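Local coordinates for protein yersinopine dehydrogenase (PDB 6C4M) that catalyses the NADPH-dependent reductive condensation of pyruvate with a histidine-derived intermediate, the last step in making the metallophore yersinopine in the plague bacterium, at residues Val39-Ser42 with Asp46-Leu49; Pro24-Gly29 with Ala99-Asp104; Ala82-Ser87 with Lys207-Arg212; Ile124-Leu129 with Asn153-Arg158. All coordinates share one frame; numbering follows the deposited sequence.

Interaction 1: residues Val39-Ser42 with Asp46-Leu49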
# COMPACT_ATOMS: atom_id res chain seq x y z
N VAL A 39 -39.30 -0.57 1.64
CA VAL A 39 -39.64 0.15 0.42
C VAL A 39 -39.64 -0.80 -0.76
O VAL A 39 -40.55 -0.78 -1.60
CB VAL A 39 -38.67 1.32 0.21
CG1 VAL A 39 -38.75 1.87 -1.21
CG2 VAL A 39 -38.96 2.42 1.22
N ASP A 40 -38.62 -1.67 -0.84
CA ASP A 40 -38.51 -2.61 -1.94
C ASP A 40 -39.70 -3.58 -1.99
O ASP A 40 -40.18 -3.92 -3.08
CB ASP A 40 -37.19 -3.37 -1.83
CG ASP A 40 -36.00 -2.52 -2.29
OD1 ASP A 40 -36.23 -1.47 -2.94
OD2 ASP A 40 -34.84 -2.89 -2.01
N ILE A 41 -40.19 -4.02 -0.83
CA ILE A 41 -41.35 -4.91 -0.82
C ILE A 41 -42.60 -4.16 -1.28
O ILE A 41 -43.36 -4.65 -2.11
CB ILE A 41 -41.54 -5.53 0.57
CG1 ILE A 41 -40.32 -6.38 0.94
CG2 ILE A 41 -42.82 -6.39 0.60
CD1 ILE A 41 -40.33 -6.88 2.35
N SER A 42 -42.82 -2.98 -0.70
CA SER A 42 -43.98 -2.16 -1.05
C SER A 42 -43.96 -1.74 -2.52
O SER A 42 -45.02 -1.55 -3.13
CB SER A 42 -44.00 -0.93 -0.14
OG SER A 42 -45.19 -0.17 -0.30
N ASP A 46 -48.54 -5.12 -3.19
CA ASP A 46 -49.36 -4.51 -2.15
C ASP A 46 -49.47 -5.52 -1.02
O ASP A 46 -50.33 -6.41 -1.04
CB ASP A 46 -50.73 -4.09 -2.69
CG ASP A 46 -51.58 -3.40 -1.63
OD1 ASP A 46 -51.05 -2.49 -0.96
OD2 ASP A 46 -52.76 -3.78 -1.47
N ALA A 47 -48.60 -5.39 -0.04
CA ALA A 47 -48.52 -6.36 1.05
C ALA A 47 -48.61 -5.65 2.39
O ALA A 47 -48.10 -4.53 2.55
CB ALA A 47 -47.22 -7.16 0.94
N ARG A 48 -49.30 -6.27 3.34
CA ARG A 48 -49.29 -5.73 4.68
C ARG A 48 -47.90 -5.90 5.27
O ARG A 48 -47.25 -6.93 5.07
CB ARG A 48 -50.34 -6.42 5.55
CG ARG A 48 -50.56 -5.72 6.90
CD ARG A 48 -51.82 -6.19 7.60
NE ARG A 48 -51.64 -7.54 8.14
CZ ARG A 48 -51.48 -7.84 9.42
NH1 ARG A 48 -51.50 -6.90 10.36
NH2 ARG A 48 -51.32 -9.12 9.76
N LEU A 49 -47.40 -4.86 5.93
CA LEU A 49 -46.03 -4.84 6.42
C LEU A 49 -46.02 -4.67 7.94
O LEU A 49 -46.58 -3.70 8.47
CB LEU A 49 -45.21 -3.72 5.76
CG LEU A 49 -44.76 -3.98 4.33
CD1 LEU A 49 -43.98 -2.76 3.81
CD2 LEU A 49 -43.90 -5.22 4.25
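Ile41 and Leu49 meet through methyl groups, so no ring or other flat group has a face or an edge in this contact; the flat groups of Asp40, Asp46 and Arg48 take no part. Arg48 points off to Asp104, its salt-bridge partner, and to Trp105, with which it makes a cation-pi contact. What joins helix 32-44 to the chain returning from it is two apolar contacts and a looser approach at Ser42. The main one sets CG2 of Ile41 against CD2 of Leu49 at 4.0 Å, the two side chains crossing obliquely, branch to branch. Ile41 presents that methyl because CG2 lies opposite its backbone N, while the longer arm through CG1 takes the position opposite the carbonyl carbon (chi1 -62°). The same CG2 also comes within 4.5 Å of Ala47 CB, so one branch of the isoleucine serves two residues of the incoming segment. Leu49 uses both of its methyls: CD2 goes to Ile41, and CD1 reaches Ser42 CB, one residue further along the helix, at 4.4 Å. No hydrogen bond crosses between the segments, and the turn is short, with the CA atoms of Ser42 and Asp46 6.0 Å apart. Ile41 and Leu49 are buried, whereas Ser42 is exposed. Around them, Trp229 of helix 225-235 touches Ile41, and Val89 of strand 87-90 touches Leu49. Helix 32-44 follows strand 25-28 and leads into strand 49-52, which runs parallel to strand 25-28: this is the helix-to-strand return of the beta-alpha-beta crossover that opens a Rossmann-type dinucleotide-binding fold.

Interaction 2: residues Pro24-Gly29 with Ala99-Asp104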
# COMPACT_ATOMS: atom_id res chain seq x y z
N PRO A 24 -48.61 -10.95 3.59
CA PRO A 24 -48.28 -10.15 4.77
C PRO A 24 -46.91 -10.54 5.31
O PRO A 24 -46.61 -11.72 5.51
CB PRO A 24 -49.39 -10.48 5.77
CG PRO A 24 -50.09 -11.70 5.19
CD PRO A 24 -49.90 -11.64 3.73
N THR A 25 -46.06 -9.54 5.49
CA THR A 25 -44.65 -9.75 5.78
C THR A 25 -44.29 -9.02 7.05
O THR A 25 -44.58 -7.83 7.19
CB THR A 25 -43.77 -9.26 4.63
OG1 THR A 25 -44.19 -9.92 3.44
CG2 THR A 25 -42.34 -9.63 4.93
N LEU A 26 -43.66 -9.75 7.98
CA LEU A 26 -43.20 -9.20 9.25
C LEU A 26 -41.67 -9.13 9.21
O LEU A 26 -41.00 -10.17 9.13
CB LEU A 26 -43.71 -10.03 10.43
CG LEU A 26 -43.08 -9.65 11.79
CD1 LEU A 26 -43.21 -8.15 12.06
CD2 LEU A 26 -43.70 -10.45 12.96
N ILE A 27 -41.13 -7.92 9.26
CA ILE A 27 -39.68 -7.71 9.26
C ILE A 27 -39.19 -7.65 10.71
O ILE A 27 -39.56 -6.73 11.46
CB ILE A 27 -39.30 -6.42 8.51
CG1 ILE A 27 -39.79 -6.48 7.05
CG2 ILE A 27 -37.76 -6.18 8.55
CD1 ILE A 27 -39.55 -5.24 6.27
N LEU A 28 -38.32 -8.59 11.10
CA LEU A 28 -37.79 -8.64 12.47
C LEU A 28 -36.45 -7.92 12.53
O LEU A 28 -35.43 -8.43 12.05
CB LEU A 28 -37.64 -10.07 12.97
CG LEU A 28 -38.94 -10.88 12.98
CD1 LEU A 28 -38.62 -12.29 13.44
CD2 LEU A 28 -40.04 -10.26 13.89
N GLY A 29 -36.47 -6.74 13.13
CA GLY A 29 -35.28 -5.92 13.24
C GLY A 29 -35.49 -4.72 12.35
O GLY A 29 -35.90 -4.87 11.20
N ALA A 99 -42.97 -12.02 21.53
CA ALA A 99 -44.20 -12.73 21.88
C ALA A 99 -45.41 -12.14 21.20
O ALA A 99 -46.45 -12.80 21.13
CB ALA A 99 -44.39 -12.72 23.40
N GLN A 100 -45.32 -10.92 20.67
CA GLN A 100 -46.40 -10.35 19.87
C GLN A 100 -46.26 -10.65 18.37
O GLN A 100 -47.05 -10.12 17.58
CB GLN A 100 -46.50 -8.83 20.08
CG GLN A 100 -46.95 -8.39 21.48
CD GLN A 100 -46.70 -6.90 21.72
OE1 GLN A 100 -45.67 -6.35 21.31
NE2 GLN A 100 -47.64 -6.24 22.38
N ALA A 101 -45.28 -11.47 17.97
CA ALA A 101 -45.10 -11.84 16.55
C ALA A 101 -46.06 -12.98 16.24
O ALA A 101 -45.69 -14.15 16.20
CB ALA A 101 -43.65 -12.21 16.27
N VAL A 102 -47.33 -12.61 16.03
CA VAL A 102 -48.43 -13.57 15.91
C VAL A 102 -49.42 -13.09 14.86
O VAL A 102 -49.50 -11.90 14.54
CB VAL A 102 -49.18 -13.78 17.23
CG1 VAL A 102 -48.24 -14.21 18.31
CG2 VAL A 102 -49.92 -12.52 17.64
N GLY A 103 -50.24 -14.01 14.39
CA GLY A 103 -51.29 -13.66 13.45
C GLY A 103 -51.10 -14.26 12.07
O GLY A 103 -50.56 -15.36 11.94
N ASP A 104 -51.54 -13.56 11.03
CA ASP A 104 -51.62 -14.16 9.71
C ASP A 104 -50.37 -13.93 8.88
O ASP A 104 -50.39 -14.20 7.67
CB ASP A 104 -52.86 -13.64 8.98
CG ASP A 104 -52.77 -12.15 8.66
OD1 ASP A 104 -51.67 -11.57 8.86
OD2 ASP A 104 -53.78 -11.55 8.22
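Pro24 and Asp104 set their side chains at about a right angle to each other, while two residues on, Leu26 sets its CD2 methyl against Ala101; these are the two points where Pro24-Gly29 and the loop segment 99-104 touch. At the first, the proline ring comes up to both the backbone and the carboxylate of the aspartate: Pro24 CG is 3.5 Å from Asp104 O, and Pro24 CB lies 4.0 Å from Asp104 OD1. The carboxylate is brought there by a chi1 of 66°, which puts CG between the backbone N and the carbonyl carbon. Its stronger partner is Arg48, whose NH2 forms a salt bridge with OD1, so the proline flanks an ion pair. At the second point Leu26 CD2 approaches Ala101 CB at 3.7 Å, a purely aliphatic touch. Leu26 extends with CG opposite the backbone N (chi1 171°), and Ala101 meets it from the centre of an inverse gamma turn, a tight bend that projects its CB toward the strand. No hydrogen bond links the two segments. Strand 25-28 lies between parallel strands 49-52 and 107-110, and Leu26 also packs on Leu108 of the latter. Ile27, the next residue along, turns instead to Ala34, Leu37 and Ala38 of helix 32-44. The loop 99-104 thus covers the sheet on the side away from that helix, and the strand runs on to Gly29, which touches NADP where the chain turns into helix 32-44.

Interaction 3: residues Ala82-Ser87 with Lys207-Arg212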
# COMPACT_ATOMS: atom_id res chain seq x y z
N ALA A 82 -29.69 5.95 -9.18
CA ALA A 82 -30.16 5.51 -10.49
C ALA A 82 -31.45 4.70 -10.37
O ALA A 82 -32.35 4.83 -11.21
CB ALA A 82 -29.06 4.69 -11.19
N THR A 83 -31.57 3.88 -9.31
CA THR A 83 -32.75 3.03 -9.13
C THR A 83 -33.45 3.24 -7.78
O THR A 83 -34.36 2.46 -7.45
CB THR A 83 -32.36 1.55 -9.25
OG1 THR A 83 -31.43 1.19 -8.22
CG2 THR A 83 -31.75 1.28 -10.60
N GLN A 84 -33.06 4.26 -7.01
CA GLN A 84 -33.70 4.56 -5.73
C GLN A 84 -33.78 6.07 -5.56
O GLN A 84 -32.76 6.74 -5.41
CB GLN A 84 -32.92 3.94 -4.56
CG GLN A 84 -33.63 4.05 -3.23
CD GLN A 84 -35.00 3.39 -3.26
OE1 GLN A 84 -35.11 2.18 -3.44
NE2 GLN A 84 -36.04 4.19 -3.12
N LYS A 85 -35.00 6.60 -5.57
CA LYS A 85 -35.26 8.01 -5.35
C LYS A 85 -35.94 8.17 -3.99
O LYS A 85 -36.03 7.22 -3.20
CB LYS A 85 -36.11 8.59 -6.48
CG LYS A 85 -35.54 8.41 -7.88
CD LYS A 85 -34.17 9.06 -8.03
CE LYS A 85 -33.77 9.19 -9.50
NZ LYS A 85 -33.82 7.89 -10.24
N GLU A 86 -36.43 9.37 -3.71
CA GLU A 86 -37.12 9.62 -2.46
C GLU A 86 -38.40 8.79 -2.40
O GLU A 86 -39.25 8.88 -3.29
CB GLU A 86 -37.44 11.11 -2.29
CG GLU A 86 -36.18 11.97 -2.21
CD GLU A 86 -36.48 13.44 -1.98
OE1 GLU A 86 -35.52 14.24 -1.94
OE2 GLU A 86 -37.67 13.80 -1.85
N SER A 87 -38.51 7.97 -1.36
CA SER A 87 -39.63 7.06 -1.21
C SER A 87 -40.08 7.06 0.24
O SER A 87 -39.33 7.41 1.16
CB SER A 87 -39.27 5.63 -1.61
OG SER A 87 -38.69 5.57 -2.89
N LYS A 207 -26.56 4.37 -0.38
CA LYS A 207 -25.46 4.90 -1.18
C LYS A 207 -25.12 4.02 -2.37
O LYS A 207 -24.55 4.52 -3.35
CB LYS A 207 -24.20 5.03 -0.32
CG LYS A 207 -24.28 6.06 0.79
CD LYS A 207 -23.40 5.70 2.03
CE LYS A 207 -21.97 5.33 1.66
NZ LYS A 207 -21.14 5.09 2.88
N ALA A 208 -25.44 2.73 -2.32
CA ALA A 208 -24.98 1.80 -3.33
C ALA A 208 -25.74 0.48 -3.19
O ALA A 208 -26.19 0.12 -2.10
CB ALA A 208 -23.46 1.58 -3.20
N PHE A 209 -25.88 -0.22 -4.32
CA PHE A 209 -26.43 -1.57 -4.34
C PHE A 209 -25.33 -2.55 -4.73
O PHE A 209 -24.42 -2.22 -5.49
CB PHE A 209 -27.62 -1.67 -5.31
CG PHE A 209 -28.82 -0.88 -4.86
CD1 PHE A 209 -29.60 -1.32 -3.80
CD2 PHE A 209 -29.15 0.32 -5.47
CE1 PHE A 209 -30.69 -0.58 -3.38
CE2 PHE A 209 -30.23 1.05 -5.05
CZ PHE A 209 -31.01 0.61 -4.01
N LYS A 210 -25.41 -3.77 -4.19
CA LYS A 210 -24.47 -4.81 -4.56
C LYS A 210 -24.73 -5.26 -6.00
O LYS A 210 -25.82 -5.09 -6.53
CB LYS A 210 -24.58 -6.02 -3.62
CG LYS A 210 -24.28 -5.74 -2.13
CD LYS A 210 -22.84 -5.49 -1.82
CE LYS A 210 -22.69 -5.23 -0.31
NZ LYS A 210 -21.32 -4.68 0.04
N GLN A 211 -23.72 -5.88 -6.63
CA GLN A 211 -23.91 -6.36 -8.00
C GLN A 211 -24.55 -7.75 -8.04
O GLN A 211 -25.33 -8.04 -8.96
CB GLN A 211 -22.59 -6.37 -8.78
CG GLN A 211 -21.42 -7.06 -8.11
CD GLN A 211 -20.09 -6.84 -8.87
OE1 GLN A 211 -19.08 -6.45 -8.28
NE2 GLN A 211 -20.10 -7.11 -10.17
N ARG A 212 -24.24 -8.63 -7.08
CA ARG A 212 -24.96 -9.89 -7.01
C ARG A 212 -25.06 -10.37 -5.57
O ARG A 212 -24.28 -9.99 -4.69
CB ARG A 212 -24.32 -10.96 -7.91
CG ARG A 212 -22.93 -11.44 -7.58
CD ARG A 212 -22.43 -12.31 -8.77
NE ARG A 212 -21.82 -11.49 -9.82
CZ ARG A 212 -22.34 -11.18 -11.01
NH1 ARG A 212 -23.53 -11.65 -11.39
NH2 ARG A 212 -21.65 -10.40 -11.83
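Thr83 and Gln84, in the connection of a beta hairpin formed by antiparallel strands 71-76 and 87-90, receive the ring of Phe209 from strand 203-217 of the same mixed sheet. The backbones stay well apart, with the CA atoms of Thr83 and Phe209 9.2 Å from each other, and the gap is filled by the Phe209 ring meeting the side chains of Thr83 and Gln84. Two kinds of interaction are at work. The first is packing on the aromatic ring. Gln84 CB sits at the ring edge, in its plane, 3.9 Å from Phe209 CZ. Thr83 OG1 comes in obliquely, 3.4 Å from Phe209 CE2, the two side chains slanting across each other. A chi1 of 63° swings that hydroxyl into place, with OG1 between the backbone N and the carbonyl carbon of its own residue. His237 ties the cluster together, since it stacks on the Phe209 ring and its ND1 is hydrogen-bonded to Thr83 OG1. Further out, Phe209 touches Ala170 of strand 170-173, and its side chain lies about 6 Å from that of Thr172, an NADP-binding residue. The second kind is hydrogen bonding, and it fixes the buried amide of Gln84. The side chain leaves with CG opposite the backbone N and then bends at chi2, folding the amide back along its own loop. OE1 is hydrogen-bonded to Gln36 NE2 on helix 32-44, so both ends of the amide have partners. At its other end, Gln84 NE2 donates to Lys85 O at 3.0 Å, nearly straight at 161°, in the carbonyl plane and on a lone pair.

Interaction 4: residues Ile124-Leu129 with Asn153-Arg158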
# COMPACT_ATOMS: atom_id res chain seq x y z
N ILE A 124 -40.10 -16.65 19.20
CA ILE A 124 -41.26 -16.52 18.32
C ILE A 124 -42.28 -17.60 18.67
O ILE A 124 -41.94 -18.80 18.70
CB ILE A 124 -40.89 -16.58 16.83
CG1 ILE A 124 -40.17 -15.27 16.44
CG2 ILE A 124 -42.15 -16.79 15.96
CD1 ILE A 124 -39.38 -15.38 15.25
N PRO A 125 -43.52 -17.24 18.90
CA PRO A 125 -44.58 -18.24 19.20
C PRO A 125 -45.13 -18.82 17.90
O PRO A 125 -46.14 -18.39 17.35
CB PRO A 125 -45.61 -17.42 19.98
CG PRO A 125 -45.52 -16.08 19.32
CD PRO A 125 -44.05 -15.87 18.97
N TRP A 126 -44.41 -19.83 17.42
CA TRP A 126 -44.66 -20.40 16.10
C TRP A 126 -46.10 -20.88 15.98
O TRP A 126 -46.70 -20.77 14.90
CB TRP A 126 -43.68 -21.54 15.86
CG TRP A 126 -42.24 -21.08 15.89
CD1 TRP A 126 -41.31 -21.35 16.85
CD2 TRP A 126 -41.59 -20.29 14.91
NE1 TRP A 126 -40.12 -20.77 16.52
CE2 TRP A 126 -40.27 -20.10 15.33
CE3 TRP A 126 -42.01 -19.70 13.70
CZ2 TRP A 126 -39.35 -19.36 14.60
CZ3 TRP A 126 -41.10 -18.96 12.98
CH2 TRP A 126 -39.78 -18.79 13.44
N ALA A 127 -46.66 -21.41 17.07
CA ALA A 127 -48.02 -21.93 17.03
C ALA A 127 -49.00 -20.84 16.65
O ALA A 127 -50.05 -21.13 16.07
CB ALA A 127 -48.42 -22.53 18.39
N ALA A 128 -48.67 -19.59 16.94
CA ALA A 128 -49.56 -18.47 16.66
C ALA A 128 -49.34 -17.86 15.29
O ALA A 128 -49.82 -16.75 15.04
CB ALA A 128 -49.40 -17.40 17.74
N LEU A 129 -48.60 -18.55 14.42
CA LEU A 129 -48.38 -18.14 13.03
C LEU A 129 -48.85 -19.29 12.15
O LEU A 129 -48.04 -20.01 11.56
CB LEU A 129 -46.91 -17.78 12.79
CG LEU A 129 -46.40 -16.58 13.59
CD1 LEU A 129 -44.89 -16.46 13.57
CD2 LEU A 129 -47.05 -15.31 13.06
N ASN A 153 -38.20 -27.19 12.35
CA ASN A 153 -38.62 -28.58 12.35
C ASN A 153 -39.12 -28.98 13.73
O ASN A 153 -40.11 -29.71 13.85
CB ASN A 153 -37.49 -29.50 11.89
CG ASN A 153 -37.85 -30.98 12.01
OD1 ASN A 153 -37.49 -31.65 12.99
ND2 ASN A 153 -38.59 -31.51 11.02
N ALA A 154 -38.46 -28.48 14.79
CA ALA A 154 -38.93 -28.78 16.14
C ALA A 154 -40.29 -28.15 16.43
O ALA A 154 -41.06 -28.70 17.23
CB ALA A 154 -37.88 -28.31 17.17
N ALA A 155 -40.61 -27.01 15.84
CA ALA A 155 -41.90 -26.38 16.05
C ALA A 155 -42.99 -26.89 15.09
O ALA A 155 -44.07 -26.29 15.03
CB ALA A 155 -41.78 -24.86 15.93
N GLY A 156 -42.74 -27.98 14.36
CA GLY A 156 -43.74 -28.45 13.41
C GLY A 156 -43.86 -27.59 12.17
O GLY A 156 -44.92 -27.60 11.52
N LYS A 157 -42.80 -26.86 11.81
CA LYS A 157 -42.83 -25.96 10.66
C LYS A 157 -41.87 -26.42 9.57
O LYS A 157 -41.27 -25.63 8.86
CB LYS A 157 -42.51 -24.54 11.08
CG LYS A 157 -43.50 -23.96 12.04
CD LYS A 157 -44.85 -23.76 11.41
CE LYS A 157 -45.70 -22.83 12.25
NZ LYS A 157 -47.10 -22.71 11.71
N ARG A 158 -41.74 -27.73 9.42
CA ARG A 158 -40.87 -28.24 8.37
C ARG A 158 -41.33 -27.79 6.98
O ARG A 158 -40.50 -27.76 6.06
CB ARG A 158 -40.85 -29.76 8.47
CG ARG A 158 -40.04 -30.45 7.42
CD ARG A 158 -39.96 -31.93 7.74
NE ARG A 158 -39.25 -32.64 6.69
CZ ARG A 158 -39.08 -33.95 6.64
NH1 ARG A 158 -39.57 -34.74 7.61
NH2 ARG A 158 -38.42 -34.48 5.62
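Trp126, in a short 3-10 turn, and Ala155, where helix 144-154 gives out, bring their CA atoms to 6.6 Å; the helix ends in a Schellman motif, with Gly156 at positive phi as the C-prime residue. Ala155 puts its methyl obliquely against the root of the indole, CB lying 3.7 Å from Trp126 CD1. Within its own segment the tryptophan is backed by Ile124, whose CG2 sits 3.6 Å above the ring plane, over its centre. Lys157 then reaches past the alanine. Its chain bends at chi2 (-67°) and runs out extended from there, carrying CE to 3.5 Å from Trp126 O and the ammonium to the end of the turn. There NZ donates to Leu129 O at 2.9 Å, arriving from 39° above the carbonyl plane and not on a lone pair. Trp126 O already accepts a hydrogen bond from the backbone N of Leu129. Away from the NADP site, the contact joins the end of one helix to the loop before strand 134-137. A single charged donor on a backbone carbonyl, with its aliphatic stem beside a second one, is consistent with a charge-assisted hydrogen bond, which would probably favour the protonated amine.

Interactions 1 and 2 share the opening beta-alpha-beta unit, their centres 14 Å apart. Arg48 NH2 makes a 2.6 Å salt bridge with Asp104 OD1, and Arg48 O lies 2.9 Å from Thr25 N, a probable hydrogen bond where the chain enters strand 49-52 beside strand 25-28. Interaction 3 lies beyond the helix, its centre 17 Å from that of interaction 1; they touch where Val39 CG1 meets Ser87 CB at 3.8 Å. Interaction 4 continues from interaction 2 through Gly103 N, 2.8 Å from Ala128 O, a probable hydrogen bond; its centre is about 35 Å from that of interaction 3. NADP touches Gly29 of interaction 2, and lies about 10 Å from the Phe209 side chain and 13 Å from that of Ile41.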